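Local coordinates for protein iodotyrosine deiodinase (Thermotoga neapolitana, PDB 6TYK) that catalyses the FMN-dependent reductive dehalogenation of iodotyrosines and other halotyrosines, releasing halide and L-tyrosine, and works as a homodimer of the nitroreductase family, at residues V104-S109 / E155-V160; I28-V33 / L126-K131; E20-E25 / E97-L102; R16-K21 / Y166-K171. All blocks are in the same frame, centred on the assembly; numbering follows the deposited sequence. Where two conformers were deposited one is given.

Contact 1: residues V104-S109 / E155-V160; sequences VFSEKS and ELRLEV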
# COMPACT_ATOMS: atom_id res chain seq x y z
N VAL A 104 8.15 -7.32 -7.42
CA VAL A 104 6.96 -7.61 -6.65
C VAL A 104 5.78 -7.76 -7.59
O VAL A 104 5.47 -6.84 -8.37
CB VAL A 104 6.67 -6.49 -5.62
CG1 VAL A 104 5.43 -6.83 -4.82
CG2 VAL A 104 7.86 -6.30 -4.70
N PHE A 105 5.13 -8.92 -7.54
CA PHE A 105 4.00 -9.20 -8.42
C PHE A 105 2.71 -9.31 -7.63
O PHE A 105 2.72 -9.63 -6.44
CB PHE A 105 4.21 -10.53 -9.14
CG PHE A 105 5.43 -10.58 -10.00
CD1 PHE A 105 6.68 -10.79 -9.46
CD2 PHE A 105 5.32 -10.44 -11.38
CE1 PHE A 105 7.81 -10.84 -10.27
CE2 PHE A 105 6.43 -10.49 -12.20
CZ PHE A 105 7.68 -10.69 -11.64
N SER A 106 1.61 -9.05 -8.32
CA SER A 106 0.28 -9.28 -7.75
C SER A 106 -0.42 -10.42 -8.48
O SER A 106 -0.30 -10.59 -9.69
CB SER A 106 -0.57 -8.01 -7.82
OG SER A 106 -0.71 -7.54 -9.15
N GLU A 107 -1.15 -11.22 -7.71
CA GLU A 107 -1.94 -12.30 -8.27
C GLU A 107 -3.22 -11.72 -8.86
O GLU A 107 -4.11 -11.28 -8.13
CB GLU A 107 -2.27 -13.31 -7.18
CG GLU A 107 -3.09 -14.49 -7.65
CD GLU A 107 -3.35 -15.47 -6.53
OE1 GLU A 107 -3.40 -15.04 -5.36
OE2 GLU A 107 -3.50 -16.67 -6.82
N LYS A 108 -3.31 -11.71 -10.19
CA LYS A 108 -4.42 -11.04 -10.86
C LYS A 108 -5.81 -11.48 -10.40
O LYS A 108 -6.74 -10.68 -10.33
CB LYS A 108 -4.30 -11.20 -12.37
CG LYS A 108 -3.05 -10.60 -12.97
CD LYS A 108 -3.00 -10.92 -14.46
CE LYS A 108 -1.67 -10.56 -15.07
NZ LYS A 108 -1.62 -10.92 -16.51
N SER A 109 -5.94 -12.76 -10.08
CA SER A 109 -7.26 -13.33 -9.81
C SER A 109 -7.82 -12.96 -8.44
O SER A 109 -9.02 -13.11 -8.20
CB SER A 109 -7.21 -14.85 -9.94
OG SER A 109 -6.26 -15.40 -9.04
N GLU A 155 -0.68 -15.44 -14.79
CA GLU A 155 -1.46 -15.20 -13.58
C GLU A 155 -0.95 -14.04 -12.73
O GLU A 155 -1.63 -13.61 -11.80
CB GLU A 155 -1.49 -16.47 -12.72
CG GLU A 155 -2.31 -17.60 -13.30
CD GLU A 155 -1.59 -18.39 -14.37
OE1 GLU A 155 -0.36 -18.22 -14.53
OE2 GLU A 155 -2.25 -19.21 -15.05
N LEU A 156 0.25 -13.54 -13.04
CA LEU A 156 0.87 -12.54 -12.19
C LEU A 156 1.13 -11.25 -12.94
O LEU A 156 1.45 -11.26 -14.12
CB LEU A 156 2.20 -13.06 -11.63
CG LEU A 156 2.13 -14.33 -10.76
CD1 LEU A 156 3.52 -14.69 -10.24
CD2 LEU A 156 1.17 -14.14 -9.59
N ARG A 157 0.98 -10.14 -12.24
CA ARG A 157 1.25 -8.83 -12.79
C ARG A 157 2.42 -8.21 -12.06
O ARG A 157 2.40 -8.12 -10.83
CB ARG A 157 0.03 -7.93 -12.61
CG ARG A 157 0.26 -6.50 -13.02
CD ARG A 157 -1.01 -5.69 -12.97
NE ARG A 157 -0.78 -4.34 -13.47
CZ ARG A 157 -1.73 -3.54 -13.91
NH1 ARG A 157 -2.99 -3.96 -13.92
NH2 ARG A 157 -1.43 -2.32 -14.35
N LEU A 158 3.44 -7.76 -12.78
CA LEU A 158 4.53 -7.06 -12.13
C LEU A 158 4.04 -5.69 -11.68
O LEU A 158 3.54 -4.92 -12.48
CB LEU A 158 5.72 -6.92 -13.07
CG LEU A 158 6.96 -6.20 -12.54
CD1 LEU A 158 7.47 -6.83 -11.25
CD2 LEU A 158 8.04 -6.21 -13.62
N GLU A 159 4.19 -5.40 -10.39
CA GLU A 159 3.71 -4.14 -9.83
C GLU A 159 4.83 -3.11 -9.70
O GLU A 159 4.62 -1.93 -9.94
CB GLU A 159 3.10 -4.37 -8.45
CG GLU A 159 1.78 -5.13 -8.48
CD GLU A 159 0.65 -4.33 -9.09
OE1 GLU A 159 0.81 -3.09 -9.26
OE2 GLU A 159 -0.40 -4.92 -9.39
N VAL A 160 6.01 -3.56 -9.29
CA VAL A 160 7.07 -2.62 -9.00
C VAL A 160 8.40 -3.36 -8.96
O VAL A 160 8.43 -4.55 -8.63
CB VAL A 160 6.82 -1.88 -7.65
CG1 VAL A 160 6.80 -2.86 -6.47
CG2 VAL A 160 7.86 -0.82 -7.44
O HOH W 1 1.65 -11.42 -16.77
O HOH W 2 -4.06 -14.70 -11.19

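Contact 2: residues I28-V33 / L126-K131; sequences IYSLKV and LALEEK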
# COMPACT_ATOMS: atom_id res chain seq x y z
N ILE A 28 14.92 -11.11 3.21
CA ILE A 28 13.84 -12.02 3.57
C ILE A 28 13.03 -11.51 4.77
O ILE A 28 11.81 -11.65 4.79
CB ILE A 28 14.35 -13.45 3.86
CG1 ILE A 28 14.96 -14.05 2.59
CG2 ILE A 28 13.22 -14.33 4.38
CD1 ILE A 28 13.99 -14.17 1.44
N TYR A 29 13.71 -10.91 5.75
CA TYR A 29 13.02 -10.28 6.87
C TYR A 29 11.93 -9.32 6.39
O TYR A 29 10.81 -9.33 6.89
CB TYR A 29 14.01 -9.51 7.76
CG TYR A 29 13.34 -8.61 8.77
CD1 TYR A 29 12.86 -9.12 9.97
CD2 TYR A 29 13.18 -7.25 8.52
CE1 TYR A 29 12.25 -8.31 10.90
CE2 TYR A 29 12.56 -6.43 9.44
CZ TYR A 29 12.10 -6.97 10.63
OH TYR A 29 11.48 -6.16 11.56
N SER A 30 12.27 -8.50 5.41
CA SER A 30 11.33 -7.49 4.92
C SER A 30 10.13 -8.15 4.25
O SER A 30 9.01 -7.66 4.36
CB SER A 30 12.01 -6.49 3.97
OG SER A 30 12.15 -6.97 2.63
N LEU A 31 10.37 -9.27 3.58
CA LEU A 31 9.28 -10.00 2.94
C LEU A 31 8.38 -10.61 4.00
O LEU A 31 7.17 -10.65 3.85
CB LEU A 31 9.81 -11.08 2.01
CG LEU A 31 10.77 -10.57 0.93
CD1 LEU A 31 11.06 -11.70 -0.02
CD2 LEU A 31 10.21 -9.36 0.18
N LYS A 32 8.99 -11.09 5.07
CA LYS A 32 8.23 -11.71 6.17
C LYS A 32 7.34 -10.68 6.85
O LYS A 32 6.20 -10.96 7.20
CB LYS A 32 9.19 -12.34 7.16
CG LYS A 32 9.80 -13.63 6.64
CD LYS A 32 10.81 -14.19 7.62
CE LYS A 32 11.38 -15.51 7.13
NZ LYS A 32 12.38 -16.05 8.09
N VAL A 33 7.85 -9.47 7.03
CA VAL A 33 7.04 -8.39 7.58
C VAL A 33 5.89 -8.07 6.63
O VAL A 33 4.73 -8.00 7.05
CB VAL A 33 7.88 -7.14 7.84
CG1 VAL A 33 6.97 -6.02 8.29
CG2 VAL A 33 8.96 -7.44 8.88
N LEU A 126 9.10 -0.05 5.17
CA LEU A 126 9.44 0.22 6.56
C LEU A 126 10.39 -0.84 7.12
O LEU A 126 11.31 -0.52 7.86
CB LEU A 126 8.17 0.33 7.41
CG LEU A 126 7.35 1.58 7.10
CD1 LEU A 126 5.97 1.49 7.74
CD2 LEU A 126 8.08 2.82 7.56
N ALA A 127 10.17 -2.10 6.75
CA ALA A 127 11.04 -3.18 7.20
C ALA A 127 12.45 -3.03 6.66
O ALA A 127 13.43 -3.25 7.37
CB ALA A 127 10.46 -4.55 6.82
N LEU A 128 12.57 -2.64 5.39
CA LEU A 128 13.89 -2.43 4.82
C LEU A 128 14.60 -1.32 5.59
O LEU A 128 15.78 -1.42 5.90
CB LEU A 128 13.79 -2.06 3.34
CG LEU A 128 13.36 -3.20 2.41
CD1 LEU A 128 13.22 -2.65 1.01
CD2 LEU A 128 14.37 -4.34 2.43
N GLU A 129 13.87 -0.25 5.91
CA GLU A 129 14.46 0.84 6.67
C GLU A 129 14.96 0.34 8.02
O GLU A 129 16.05 0.71 8.45
CB GLU A 129 13.47 2.00 6.84
CG GLU A 129 14.01 3.13 7.70
CD GLU A 129 15.00 4.02 6.96
OE1 GLU A 129 15.12 3.88 5.72
OE2 GLU A 129 15.66 4.86 7.60
N GLU A 130 14.18 -0.51 8.68
CA GLU A 130 14.59 -1.04 9.98
C GLU A 130 15.90 -1.81 9.87
O GLU A 130 16.71 -1.82 10.81
CB GLU A 130 13.49 -1.94 10.56
CG GLU A 130 13.82 -2.45 11.96
CD GLU A 130 12.80 -3.43 12.50
OE1 GLU A 130 12.08 -4.04 11.68
OE2 GLU A 130 12.72 -3.59 13.74
N LYS A 131 16.12 -2.45 8.73
CA LYS A 131 17.33 -3.24 8.50
C LYS A 131 18.50 -2.43 7.92
O LYS A 131 19.56 -2.99 7.63
CB LYS A 131 17.03 -4.42 7.58
CG LYS A 131 16.17 -5.50 8.23
CD LYS A 131 16.86 -6.05 9.46
CE LYS A 131 16.08 -7.18 10.10
NZ LYS A 131 16.66 -7.56 11.41

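Contact 3: residues E20-E25 / E97-L102; sequences EKPPLE and EAPYLL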
# COMPACT_ATOMS: atom_id res chain seq x y z
N GLU A 20 28.16 -3.87 -2.19
CA GLU A 20 28.27 -4.90 -1.17
C GLU A 20 26.92 -5.54 -0.92
O GLU A 20 25.89 -4.86 -0.82
CB GLU A 20 28.90 -4.37 0.12
CG GLU A 20 28.34 -3.07 0.65
CD GLU A 20 28.94 -2.70 1.99
OE1 GLU A 20 29.08 -3.60 2.85
OE2 GLU A 20 29.29 -1.51 2.19
N LYS A 21 26.92 -6.87 -0.84
CA LYS A 21 25.69 -7.64 -0.78
C LYS A 21 25.23 -7.84 0.65
O LYS A 21 25.90 -8.51 1.42
CB LYS A 21 25.90 -9.01 -1.43
CG LYS A 21 26.29 -8.94 -2.89
CD LYS A 21 26.62 -10.33 -3.40
CE LYS A 21 26.98 -10.29 -4.87
NZ LYS A 21 27.60 -11.57 -5.29
N PRO A 22 24.06 -7.29 1.00
CA PRO A 22 23.48 -7.59 2.30
C PRO A 22 23.18 -9.08 2.41
O PRO A 22 22.90 -9.73 1.39
CB PRO A 22 22.16 -6.81 2.28
CG PRO A 22 22.33 -5.76 1.23
CD PRO A 22 23.21 -6.39 0.20
N PRO A 23 23.23 -9.63 3.63
CA PRO A 23 22.84 -11.03 3.79
C PRO A 23 21.41 -11.23 3.31
O PRO A 23 20.57 -10.34 3.48
CB PRO A 23 22.90 -11.24 5.31
CG PRO A 23 23.83 -10.18 5.81
CD PRO A 23 23.64 -9.00 4.89
N LEU A 24 21.15 -12.37 2.70
CA LEU A 24 19.82 -12.69 2.21
C LEU A 24 18.76 -12.52 3.29
O LEU A 24 17.66 -12.05 3.02
CB LEU A 24 19.80 -14.12 1.66
CG LEU A 24 18.46 -14.60 1.11
CD1 LEU A 24 18.00 -13.69 -0.02
CD2 LEU A 24 18.55 -16.05 0.65
N GLU A 25 19.10 -12.90 4.52
CA GLU A 25 18.11 -12.84 5.59
C GLU A 25 17.56 -11.44 5.85
O GLU A 25 16.42 -11.30 6.29
CB GLU A 25 18.65 -13.46 6.89
CG GLU A 25 17.56 -13.71 7.94
CD GLU A 25 16.34 -14.43 7.36
OE1 GLU A 25 16.52 -15.33 6.51
OE2 GLU A 25 15.21 -14.10 7.77
N GLU A 97 23.68 -1.22 -9.96
CA GLU A 97 24.41 -1.15 -8.69
C GLU A 97 23.77 -1.94 -7.55
O GLU A 97 24.48 -2.57 -6.75
CB GLU A 97 24.60 0.30 -8.24
CG GLU A 97 25.38 1.17 -9.23
CD GLU A 97 26.81 0.69 -9.47
OE1 GLU A 97 27.02 -0.10 -10.42
OE2 GLU A 97 27.72 1.13 -8.73
N ALA A 98 22.45 -1.91 -7.47
CA ALA A 98 21.76 -2.60 -6.38
C ALA A 98 22.06 -4.10 -6.44
O ALA A 98 21.97 -4.71 -7.50
CB ALA A 98 20.27 -2.35 -6.46
N PRO A 99 22.44 -4.68 -5.31
CA PRO A 99 22.73 -6.12 -5.26
C PRO A 99 21.48 -6.98 -5.48
O PRO A 99 21.60 -8.11 -5.95
CB PRO A 99 23.30 -6.33 -3.85
CG PRO A 99 22.80 -5.16 -3.06
CD PRO A 99 22.75 -4.02 -4.03
N TYR A 100 20.32 -6.43 -5.16
CA TYR A 100 19.06 -7.13 -5.39
C TYR A 100 18.11 -6.25 -6.17
O TYR A 100 17.98 -5.07 -5.86
CB TYR A 100 18.36 -7.43 -4.06
CG TYR A 100 19.10 -8.30 -3.07
CD1 TYR A 100 19.18 -9.67 -3.25
CD2 TYR A 100 19.65 -7.75 -1.93
CE1 TYR A 100 19.83 -10.47 -2.33
CE2 TYR A 100 20.30 -8.54 -1.00
CZ TYR A 100 20.38 -9.89 -1.21
OH TYR A 100 21.03 -10.68 -0.29
N LEU A 101 17.44 -6.82 -7.16
CA LEU A 101 16.23 -6.22 -7.68
C LEU A 101 15.07 -7.09 -7.22
O LEU A 101 14.93 -8.24 -7.66
CB LEU A 101 16.23 -6.10 -9.20
CG LEU A 101 17.44 -5.41 -9.81
CD1 LEU A 101 17.28 -5.36 -11.31
CD2 LEU A 101 17.60 -4.01 -9.24
N LEU A 102 14.27 -6.56 -6.31
CA LEU A 102 13.13 -7.31 -5.81
C LEU A 102 11.94 -6.96 -6.67
O LEU A 102 11.44 -5.82 -6.65
CB LEU A 102 12.86 -6.94 -4.35
CG LEU A 102 11.60 -7.58 -3.76
CD1 LEU A 102 11.73 -9.10 -3.64
CD2 LEU A 102 11.26 -6.95 -2.42

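Contact 4: residues R16-K21 / Y166-K171; sequences RFKKEK and YPDDPK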
# COMPACT_ATOMS: atom_id res chain seq x y z
N ARG A 16 21.02 5.46 -4.86
CA ARG A 16 22.47 5.27 -4.85
C ARG A 16 22.78 4.13 -3.91
O ARG A 16 22.55 4.23 -2.70
CB ARG A 16 23.19 6.52 -4.33
CG ARG A 16 23.15 7.71 -5.26
CD ARG A 16 23.85 8.93 -4.64
NE ARG A 16 25.20 8.60 -4.18
CZ ARG A 16 26.29 8.64 -4.95
NH1 ARG A 16 26.20 9.00 -6.22
NH2 ARG A 16 27.46 8.31 -4.43
N PHE A 17 23.31 3.05 -4.46
CA PHE A 17 23.57 1.85 -3.68
C PHE A 17 25.03 1.49 -3.67
O PHE A 17 25.75 1.77 -4.62
CB PHE A 17 22.78 0.68 -4.26
CG PHE A 17 21.30 0.85 -4.17
CD1 PHE A 17 20.62 0.44 -3.03
CD2 PHE A 17 20.58 1.42 -5.20
CE1 PHE A 17 19.26 0.62 -2.92
CE2 PHE A 17 19.22 1.60 -5.10
CZ PHE A 17 18.56 1.18 -3.96
N LYS A 18 25.46 0.85 -2.59
CA LYS A 18 26.75 0.19 -2.56
C LYS A 18 26.59 -1.15 -3.28
O LYS A 18 25.48 -1.67 -3.39
CB LYS A 18 27.18 -0.06 -1.12
CG LYS A 18 27.39 1.20 -0.31
CD LYS A 18 27.79 0.86 1.12
CE LYS A 18 27.88 2.10 1.98
NZ LYS A 18 28.26 1.78 3.39
N LYS A 19 27.68 -1.71 -3.77
CA LYS A 19 27.61 -3.02 -4.41
C LYS A 19 27.67 -4.17 -3.40
O LYS A 19 27.26 -5.29 -3.70
CB LYS A 19 28.68 -3.18 -5.49
CG LYS A 19 28.37 -2.38 -6.75
CD LYS A 19 29.14 -2.87 -7.97
CE LYS A 19 30.57 -2.35 -7.99
NZ LYS A 19 31.24 -2.61 -9.29
N GLU A 20 28.16 -3.87 -2.19
CA GLU A 20 28.27 -4.90 -1.17
C GLU A 20 26.92 -5.54 -0.92
O GLU A 20 25.89 -4.86 -0.82
CB GLU A 20 28.90 -4.37 0.12
CG GLU A 20 28.34 -3.07 0.65
CD GLU A 20 28.94 -2.70 1.99
OE1 GLU A 20 29.08 -3.60 2.85
OE2 GLU A 20 29.29 -1.51 2.19
N LYS A 21 26.92 -6.87 -0.84
CA LYS A 21 25.69 -7.64 -0.78
C LYS A 21 25.23 -7.84 0.65
O LYS A 21 25.90 -8.51 1.42
CB LYS A 21 25.90 -9.01 -1.43
CG LYS A 21 26.29 -8.94 -2.89
CD LYS A 21 26.62 -10.33 -3.40
CE LYS A 21 26.98 -10.29 -4.87
NZ LYS A 21 27.60 -11.57 -5.29
N TYR A 166 22.51 -1.59 0.37
CA TYR A 166 22.96 -0.61 1.34
C TYR A 166 23.01 0.75 0.66
O TYR A 166 23.51 0.86 -0.46
CB TYR A 166 24.36 -0.98 1.84
CG TYR A 166 24.39 -2.25 2.64
CD1 TYR A 166 23.67 -2.35 3.82
CD2 TYR A 166 25.13 -3.35 2.23
CE1 TYR A 166 23.70 -3.50 4.58
CE2 TYR A 166 25.16 -4.51 2.98
CZ TYR A 166 24.44 -4.58 4.15
OH TYR A 166 24.46 -5.73 4.90
N PRO A 167 22.50 1.79 1.34
CA PRO A 167 22.52 3.12 0.74
C PRO A 167 23.93 3.64 0.61
O PRO A 167 24.79 3.37 1.46
CB PRO A 167 21.75 3.97 1.76
CG PRO A 167 20.96 2.99 2.57
CD PRO A 167 21.85 1.79 2.66
N ASP A 168 24.17 4.39 -0.46
CA ASP A 168 25.46 5.02 -0.66
C ASP A 168 25.29 6.53 -0.69
O ASP A 168 25.31 7.15 -1.76
CB ASP A 168 26.09 4.54 -1.97
CG ASP A 168 27.41 5.20 -2.23
OD1 ASP A 168 28.09 5.51 -1.24
OD2 ASP A 168 27.75 5.45 -3.40
N ASP A 169 25.12 7.10 0.49
CA ASP A 169 24.88 8.53 0.66
C ASP A 169 23.77 9.06 -0.25
O ASP A 169 24.01 9.89 -1.12
CB ASP A 169 26.16 9.33 0.46
CG ASP A 169 26.00 10.76 0.94
OD1 ASP A 169 25.16 11.00 1.83
OD2 ASP A 169 26.71 11.65 0.44
N PRO A 170 22.55 8.59 -0.01
CA PRO A 170 21.41 9.01 -0.82
C PRO A 170 21.06 10.48 -0.61
O PRO A 170 21.40 11.07 0.42
CB PRO A 170 20.28 8.11 -0.33
CG PRO A 170 20.67 7.75 1.08
CD PRO A 170 22.16 7.70 1.09
N LYS A 171 20.40 11.05 -1.60
CA LYS A 171 19.95 12.44 -1.54
C LYS A 171 18.92 12.61 -0.43
O LYS A 171 18.27 11.65 -0.01
CB LYS A 171 19.37 12.86 -2.88
CG LYS A 171 20.37 12.83 -4.03
CD LYS A 171 21.52 13.78 -3.79
CE LYS A 171 21.02 15.21 -3.66
NZ LYS A 171 22.14 16.15 -3.36
O HOH W 3 26.01 4.58 -5.27
O HOH W 4 24.40 -2.80 -1.26

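Contact 1: residues V104-S109 / E155-V160
Val104 and Val160 open an antiparallel pairing between two neighbouring strands of the nitroreductase sheet, and a classic beta bulge interrupts it at once. The backbone bonds define the bulge: Val104 N donates to Val160 O, while Val104 O takes Glu159 N at 2.8 Å and, more weakly, Val160 N. Past it the register moves by one residue, and Ser106 and Arg157 form a hydrogen-bonded pair with both N-H...O bonds made. Lys108 N then reaches Glu155 O at 3.0 Å, after strand 100-107 has ended.

The apolar contacts centre on Phe105 and Leu158, a non-hydrogen-bonded pair. Leu158 CD1 sits over one face of the Phe105 ring, 3.9 Å from its centroid and offset toward the rim, a CH-pi contact. Leu158 CB meets Phe105 CE2 at 3.7 Å. Phe186 of the second subunit meets the same ring edge-to-face, so this side of the sheet also belongs to the dimer contact.

The polar side-chain contact uses the bulge residue. Glu159 is bent at chi2, and its carboxylate holds Arg114 in a salt bridge and accepts a hydrogen bond from Trp118 NE1, so the buried acid is well satisfied. The hydroxyl of Ser106 adds a further bond: OG donates to the anti lone pair of Glu159 OE2 at 2.6 Å.

Contact 2: residues I28-V33 / L126-K131
Two helices of the nitroreductase fold, 24-35 and 113-130, pack here with their short segments running roughly antiparallel, 143° between directions and 8.5 Å between axes. Ala127, facing Ser30, lets the backbones approach closely. Its CB lies 3.6 Å from Ser30 CA and 3.8 Å from Val33 CB, so this one methyl touches residues three apart on the partner helix. Leu128 CD2 also touches Ser30, 3.5 Å from its CB. In the conformer given, the Ser30 hydroxyl bonds to Leu27 O of its own helix.

Toward the end of helix 113-130 the contact becomes aromatic. Tyr29 has CG anti to the backbone N (chi1 168°), and its ring stands between two aliphatic groups: Val33 CG2 of its own helix over one face and Lys131 CE over the opposite face. Ala127 CB approaches the ring obliquely at CE2. Lys131 bends at chi2 and crosses Tyr29 at about a right angle, making a CH-pi contact with CE. The second subunit packs beside this pair, with its Leu4 against Glu130, which places the helix pair at the dimer interface. The ammonium adds a cation-pi interaction, with Lys131 NZ 4.3 Å from the centroid of the Tyr29 ring and 8° off the ring normal.

Contact 3: residues E20-E25 / E97-L102
Tyr100 and Pro22 lie alongside, pointing opposite ways, and between them they join the loop leading into helix 24-35 to the start of strand 100-107 in the nitroreductase sheet. Tyr100 CG lies anti to the carbonyl carbon (chi1 -61°), and the ring carries its hydroxyl to the backbone of the proline pair. There OH donates to Pro22 O at 2.7 Å, with the carbonyl oxygen near the plane of the ring and the donor tilted 31° from the carbonyl plane. Pro22 CD meets the ring at CE2, 3.8 Å away. Leu24 follows the two prolines: its CA is 3.4 Å from Tyr100 OH, while CD1 lies obliquely to the ring.

Pro99 crosses Pro22 at about a right angle and touches it with CG, 3.5 Å from Pro22 CD. Pro99 CB also meets Lys21 CG. Beyond this contact, Tyr100 packs against Ile50 of strand 46-51 and Leu27 of helix 24-35. The proline nitrogens carry no hydrogen, and the phenol uses the carbonyl of Pro22 as its acceptor; a single directed bond thus ties the hydroxyl of the buried Tyr100 to the loop within an otherwise apolar contact.

Contact 4: residues R16-K21 / Y166-K171
Tyr166, Arg16 and Asp168 bury the most surface where these two loop segments run side by side in nearly opposite directions. Tyr166 lays its ring beside Glu20, whose side chain crosses it at about a right angle. Glu20 CG meets Tyr166 CD2 at 3.6 Å, and Glu20 O approaches the ring obliquely. The tyrosine backbone is engaged too: Tyr166 O accepts a hydrogen bond from Lys18 N at 2.9 Å, and Tyr166 N donates to a water that in turn donates to Lys18 O and Glu20 O. The extended Lys18 side chain passes over Tyr166 CB toward Pro167 O, 3.4 Å from its CE.

The segments lead into helix 24-35 and out of strand 156-165 of the nitroreductase fold, and Phe17 with Pro167 forms a single backbone bridge between them. Phe17 turns its side chain to Phe94 of helix 94-97; that side chain also comes within about 4 Å (nearest atoms) of that of Val14, an FMN-binding residue.

Arg16 grips Asp168 at both backbone and side chain. Asp168 N donates to Arg16 O at 2.8 Å from above the carbonyl plane, 42° out of it. A bend at chi3 (52°) turns NE toward the partner loop, where it donates to Asp168 O, also at 2.8 Å and almost straight in line with C=O. The neighbouring NH2 forms a salt bridge with Asp168 OD2 at 3.1 Å, guanidinium and carboxylate planes being 37° apart. A water over the centre of one guanidinium face donates to Asp168 OD2 at 2.7 Å and to Phe17 O.

In the fold
From the N terminus, the loop after helix 4-10 opens contact 4, which closes only at 166-171, after strand 156-165; contacts 1 and 2 nest inside the long loop it encloses. Contact 3 starts from the same stretch, sharing Glu20 and Lys21, and closes first, at the beginning of strand 100-107. Contact 2 opens next on helix 24-35 and closes on helix 113-130, so it crosses both contact 3 and contact 1. Contact 1 opens after contact 3 has closed, farther along the same strand, and joins it to strand 156-165. Contacts 2 and 3 touch where Leu31 packs on Leu102, linking the helix pair to the sheet.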